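Local structure of homoserine kinase (Cytophaga hutchinsonii, 4P52) at residues 31-36 and 50-55; 192-197 and 318-323. The protein probably catalyses the ATP-dependent phosphorylation of L-homoserine to O-phospho-L-homoserine, the step that commits it to threonine synthesis. All coordinates share one frame; numbering follows the deposited sequence.

Contact 1. Residues 31-36 and 50-55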
loop_
_atom_site.group_PDB
_atom_site.type_symbol
_atom_site.label_atom_id
_atom_site.label_comp_id
_atom_site.label_asym_id
_atom_site.label_seq_id
_atom_site.Cartn_x
_atom_site.Cartn_y
_atom_site.Cartn_z
ATOM N N ALA A 31 -28.797 2.785 4.455
ATOM C CA ALA A 31 -27.336 2.727 4.473
ATOM C C ALA A 31 -26.887 1.660 3.488
ATOM O O ALA A 31 -27.488 0.595 3.439
ATOM C CB ALA A 31 -26.807 2.470 5.860
ATOM N N PRO A 32 -25.833 1.947 2.698
ATOM C CA PRO A 32 -25.486 1.081 1.588
ATOM C C PRO A 32 -24.638 -0.151 1.903
ATOM O O PRO A 32 -23.828 -0.165 2.850
ATOM C CB PRO A 32 -24.728 2.030 0.654
ATOM C CG PRO A 32 -24.036 2.962 1.578
ATOM C CD PRO A 32 -24.948 3.122 2.772
ATOM N N ALA A 33 -24.822 -1.184 1.095
ATOM C CA ALA A 33 -23.846 -2.279 1.007
ATOM C C ALA A 33 -22.429 -1.729 0.725
ATOM O O ALA A 33 -22.257 -0.668 0.096
ATOM C CB ALA A 33 -24.258 -3.254 -0.097
ATOM N N THR A 34 -21.424 -2.444 1.207
ATOM C CA THR A 34 -20.047 -2.062 0.975
ATOM C C THR A 34 -19.290 -3.265 0.479
ATOM O O THR A 34 -19.636 -4.392 0.819
ATOM C CB THR A 34 -19.363 -1.588 2.268
ATOM O OG1 THR A 34 -19.678 -2.497 3.320
ATOM C CG2 THR A 34 -19.820 -0.197 2.658
ATOM N N VAL A 35 -18.263 -3.031 -0.322
ATOM C CA VAL A 35 -17.346 -4.087 -0.714
ATOM C C VAL A 35 -16.016 -3.959 0.053
ATOM O O VAL A 35 -15.247 -3.021 -0.157
ATOM C CB VAL A 35 -17.071 -4.051 -2.227
ATOM C CG1 VAL A 35 -16.013 -5.092 -2.606
ATOM C CG2 VAL A 35 -18.363 -4.276 -2.994
ATOM N N ALA A 36 -15.739 -4.915 0.934
ATOM C CA ALA A 36 -14.473 -4.910 1.666
ATOM C C ALA A 36 -13.385 -5.800 1.020
ATOM O O ALA A 36 -13.680 -6.621 0.133
ATOM C CB ALA A 36 -14.702 -5.273 3.120
ATOM N N ASP A 50 -24.177 1.610 -4.496
ATOM C CA ASP A 50 -25.518 2.219 -4.455
ATOM C C ASP A 50 -26.555 1.270 -3.857
ATOM O O ASP A 50 -27.445 1.728 -3.135
ATOM C CB ASP A 50 -26.003 2.609 -5.854
ATOM C CG ASP A 50 -25.223 3.776 -6.473
ATOM O OD1 ASP A 50 -24.416 4.462 -5.781
ATOM O OD2 ASP A 50 -25.435 4.007 -7.697
ATOM N N ASN A 51 -26.440 -0.031 -4.182
ATOM C CA ASN A 51 -27.413 -1.066 -3.826
ATOM C C ASN A 51 -26.703 -2.389 -3.681
ATOM O O ASN A 51 -25.711 -2.621 -4.346
ATOM C CB ASN A 51 -28.447 -1.252 -4.926
ATOM C CG ASN A 51 -29.283 -0.022 -5.141
ATOM O OD1 ASN A 51 -30.217 0.245 -4.364
ATOM N ND2 ASN A 51 -28.940 0.759 -6.167
ATOM N N PRO A 52 -27.218 -3.269 -2.813
ATOM C CA PRO A 52 -28.379 -2.962 -1.990
ATOM C C PRO A 52 -27.972 -2.258 -0.677
ATOM O O PRO A 52 -26.952 -1.557 -0.649
ATOM C CB PRO A 52 -29.011 -4.339 -1.770
ATOM C CG PRO A 52 -27.855 -5.284 -1.784
ATOM C CD PRO A 52 -26.782 -4.667 -2.670
ATOM N N GLY A 53 -28.763 -2.415 0.384
ATOM C CA GLY A 53 -28.504 -1.703 1.630
ATOM C C GLY A 53 -29.572 -2.059 2.646
ATOM O O GLY A 53 -30.422 -2.896 2.377
ATOM N N ASP A 54 -29.546 -1.432 3.811
ATOM C CA ASP A 54 -30.593 -1.636 4.782
ATOM C C ASP A 54 -31.287 -0.346 5.147
ATOM O O ASP A 54 -30.728 0.725 4.976
ATOM C CB ASP A 54 -30.001 -2.273 6.014
ATOM C CG ASP A 54 -29.799 -3.755 5.833
ATOM O OD1 ASP A 54 -30.526 -4.340 5.000
ATOM O OD2 ASP A 54 -28.918 -4.337 6.502
ATOM N N GLU A 55 -32.505 -0.451 5.660
ATOM C CA GLU A 55 -33.254 0.715 6.124
ATOM C C GLU A 55 -33.573 0.614 7.604
ATOM O O GLU A 55 -33.963 -0.455 8.092
ATOM C CB GLU A 55 -34.539 0.872 5.319
ATOM C CG GLU A 55 -34.302 1.162 3.849
ATOM C CD GLU A 55 -35.580 1.224 3.029
ATOM O OE1 GLU A 55 -36.679 0.879 3.550
ATOM O OE2 GLU A 55 -35.483 1.633 1.843
#
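Ala33 points its CB toward the 50-55 chain, where the methyl meets the CD corner of the Pro52 ring, with Ala33 CB 3.9 Å from Pro52 CD, while the backbone N of Ala33 donates to Pro52 O at 2.8 Å. That donor sits tilted by 28° out of the carbonyl plane, although the N-H itself aims well at the oxygen. A methyl suits the spot, being small enough to sit against the ring while the N-H beside it bonds Pro52 O. The Asn51-Pro52 peptide bond is cis, and here the chain turns a corner, leaving strand 45-49 and starting strand 52-61. Next along, Pro32 faces Gly53 in a non-hydrogen-bonded antiparallel pair, their CA atoms 4.1 Å apart. Proline lacks an N-H, and in this pair none is called for toward Gly53; glycine, with no side chain, suits so close an approach of the two backbones. These strands belong to the mixed sheet of the N-terminal domain of the GHMP kinase fold, with helix 120-135 packed against the face that carries Ala31 and Asp54. Those two form a hydrogen-bonded pair: Ala31 N reaches Asp54 O at 2.9 Å, and Asp54 N returns a bond of 2.9 Å to Ala31 O. Ala31 is small enough to let Ala127 of the helix come close. Asp54 CG stands anti to its own carbonyl carbon (chi1 -80°), which leads the buried carboxylate away from Ala31 to a salt bridge with Lys110 and hydrogen bonds from Ser124 OG and Lys111 N.

Contact 2. Residues 192-197 and 318-323; sequences NLYATI and VYVSTV
Tyr194 holds CG beside its backbone N (chi1 -78°), which lays the ring alongside the Thr322 side chain, and Thr322 keeps CG2 anti to its own carbonyl carbon with OG1 between N and C (chi1 61°), which sets the methyl rather than the hydroxyl over one face of that ring. This CH-pi contact places Thr322 CG2 3.6 Å from the centroid of the Tyr194 ring, 16° off its normal and displaced toward the rim. The strands are neighbours in the four-stranded antiparallel sheet of the ferredoxin-like C-terminal domain of GHMP kinases, 194-200 inside and 316-322 at one border. With an alanine in place of Tyr194 the ring is gone, and the Thr322 methyl would probably lose the face it packs on, opening a gap beside helix 295-310. The same helix covers Thr196, whose OG1 bonds to Ala298 O, leaving CG2 to meet the methyls of its neighbours: Thr196 CG2 lies 3.9 Å from Val320 CG2, alongside it, and 3.9 Å from Val318 CG1. Beta-branched residues suit these extended positions. Ala195, Ile197, Tyr319 and Ser321 occupy the other face, and their backbones supply the ladder. Ala195 N gives an almost straight bond of 2.9 Å to Ser321 O, and Ile197 N one of 2.8 Å to Tyr319 O; each is answered by a bond the other way. Small Ala195 and Ser321 admit strand 45-49, with Phe47 and Val49. Ser321 OG donates to Thr322 O and accepts a hydrogen bond from a water that also donates to Ala195 O. Another water bridges the two chain segments separately, donating to Leu193 O at 2.8 Å and accepting from Val323 N at 3.0 Å.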
loop_
_atom_site.group_PDB
_atom_site.type_symbol
_atom_site.label_atom_id
_atom_site.label_comp_id
_atom_site.label_asym_id
_atom_site.label_seq_id
_atom_site.Cartn_x
_atom_site.Cartn_y
_atom_site.Cartn_z
ATOM N N ASN A 192 -15.309 7.221 -13.545
ATOM C CA ASN A 192 -15.818 6.274 -14.519
ATOM C C ASN A 192 -15.534 4.840 -14.078
ATOM O O ASN A 192 -15.605 3.904 -14.869
ATOM C CB ASN A 192 -15.153 6.536 -15.865
ATOM C CG ASN A 192 -13.653 6.265 -15.827
ATOM O OD1 ASN A 192 -12.954 6.631 -14.870
ATOM N ND2 ASN A 192 -13.153 5.598 -16.856
ATOM N N LEU A 193 -15.206 4.662 -12.808
ATOM C CA LEU A 193 -14.914 3.340 -12.293
ATOM C C LEU A 193 -16.206 2.680 -11.788
ATOM O O LEU A 193 -16.910 3.232 -10.930
ATOM C CB LEU A 193 -13.852 3.424 -11.189
ATOM C CG LEU A 193 -13.528 2.068 -10.605
ATOM C CD1 LEU A 193 -12.552 1.350 -11.521
ATOM C CD2 LEU A 193 -12.979 2.217 -9.204
ATOM N N TYR A 194 -16.514 1.506 -12.329
ATOM C CA TYR A 194 -17.758 0.818 -11.992
ATOM C C TYR A 194 -17.463 -0.482 -11.297
ATOM O O TYR A 194 -16.432 -1.134 -11.553
ATOM C CB TYR A 194 -18.547 0.511 -13.247
ATOM C CG TYR A 194 -19.270 1.695 -13.799
ATOM C CD1 TYR A 194 -18.588 2.660 -14.537
ATOM C CD2 TYR A 194 -20.655 1.848 -13.589
ATOM C CE1 TYR A 194 -19.250 3.742 -15.052
ATOM C CE2 TYR A 194 -21.332 2.942 -14.096
ATOM C CZ TYR A 194 -20.610 3.878 -14.820
ATOM O OH TYR A 194 -21.243 4.967 -15.321
ATOM N N ALA A 195 -18.370 -0.836 -10.398
ATOM C CA ALA A 195 -18.326 -2.088 -9.673
ATOM C C ALA A 195 -19.564 -2.919 -10.051
ATOM O O ALA A 195 -20.713 -2.416 -10.004
ATOM C CB ALA A 195 -18.326 -1.807 -8.201
ATOM N N THR A 196 -19.328 -4.162 -10.471
ATOM C CA THR A 196 -20.399 -5.099 -10.667
ATOM C C THR A 196 -20.318 -6.058 -9.508
ATOM O O THR A 196 -19.271 -6.670 -9.299
ATOM C CB THR A 196 -20.272 -5.865 -11.993
ATOM O OG1 THR A 196 -20.158 -4.932 -13.074
ATOM C CG2 THR A 196 -21.513 -6.714 -12.219
ATOM N N ILE A 197 -21.411 -6.156 -8.744
ATOM C CA ILE A 197 -21.556 -7.115 -7.647
ATOM C C ILE A 197 -22.513 -8.230 -8.078
ATOM O O ILE A 197 -23.612 -7.956 -8.585
ATOM C CB ILE A 197 -22.209 -6.502 -6.374
ATOM C CG1 ILE A 197 -21.489 -5.265 -5.842
ATOM C CG2 ILE A 197 -22.240 -7.518 -5.248
ATOM C CD1 ILE A 197 -20.002 -5.340 -5.949
ATOM N N VAL A 318 -27.529 -9.309 -9.482
ATOM C CA VAL A 318 -26.439 -8.490 -9.990
ATOM C C VAL A 318 -26.751 -7.032 -9.709
ATOM O O VAL A 318 -27.882 -6.598 -9.903
ATOM C CB VAL A 318 -26.261 -8.732 -11.508
ATOM C CG1 VAL A 318 -25.211 -7.814 -12.101
ATOM C CG2 VAL A 318 -25.868 -10.195 -11.749
ATOM N N TYR A 319 -25.757 -6.282 -9.251
ATOM C CA TYR A 319 -25.904 -4.843 -9.056
ATOM C C TYR A 319 -24.738 -4.124 -9.731
ATOM O O TYR A 319 -23.594 -4.604 -9.681
ATOM C CB TYR A 319 -25.886 -4.495 -7.568
ATOM C CG TYR A 319 -26.858 -5.285 -6.756
ATOM C CD1 TYR A 319 -26.498 -6.514 -6.219
ATOM C CD2 TYR A 319 -28.161 -4.791 -6.520
ATOM C CE1 TYR A 319 -27.400 -7.238 -5.461
ATOM C CE2 TYR A 319 -29.090 -5.515 -5.779
ATOM C CZ TYR A 319 -28.704 -6.731 -5.259
ATOM O OH TYR A 319 -29.597 -7.439 -4.511
ATOM N N VAL A 320 -25.013 -2.977 -10.332
ATOM C CA VAL A 320 -23.991 -2.266 -11.069
ATOM C C VAL A 320 -24.074 -0.823 -10.640
ATOM O O VAL A 320 -25.156 -0.236 -10.646
ATOM C CB VAL A 320 -24.235 -2.376 -12.595
ATOM C CG1 VAL A 320 -23.326 -1.453 -13.369
ATOM C CG2 VAL A 320 -24.008 -3.801 -13.075
ATOM N N SER A 321 -22.945 -0.256 -10.231
ATOM C CA SER A 321 -22.904 1.162 -9.907
ATOM C C SER A 321 -21.490 1.692 -9.886
ATOM O O SER A 321 -20.545 0.921 -9.838
ATOM C CB SER A 321 -23.590 1.442 -8.555
ATOM O OG SER A 321 -22.763 1.152 -7.437
ATOM N N THR A 322 -21.355 3.017 -9.933
ATOM C CA THR A 322 -20.109 3.667 -9.528
ATOM C C THR A 322 -19.997 3.605 -7.979
ATOM O O THR A 322 -20.940 3.186 -7.299
ATOM C CB THR A 322 -20.024 5.130 -10.051
ATOM O OG1 THR A 322 -21.099 5.907 -9.507
ATOM C CG2 THR A 322 -20.085 5.176 -11.590
ATOM N N VAL A 323 -18.859 4.021 -7.429
ATOM C CA VAL A 323 -18.685 4.124 -5.989
ATOM C C VAL A 323 -19.652 5.162 -5.437
ATOM O O VAL A 323 -19.766 6.279 -5.973
ATOM C CB VAL A 323 -17.230 4.522 -5.652
ATOM C CG1 VAL A 323 -17.065 4.805 -4.149
ATOM C CG2 VAL A 323 -16.263 3.436 -6.115
HETATM O O HOH W 1 -16.859 5.364 -9.139
HETATM O O HOH W 2 -22.373 -1.740 -7.506
#

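Overall arrangement
From the N terminus, strand 26-36 runs out, strand 45-49 returns along it, and after the corner at 50-51 strand 52-61 pairs with it too, so contact 1 closes a short loop. Much later, contact 2 brings strand 194-200 together with 316-322, enclosing 120 residues, about half of them helical. The two are in series, neither nested nor crossed, with centres about 12 Å apart. They nevertheless touch and so join the N-terminal sheet to the C-terminal one: Asp50 N probably hydrogen-bonds Ser321 OG at 3.3 Å, Val35 CG2 packs on Ile197 CD1, and Tyr319 rests its ring against Pro52, just past the corner.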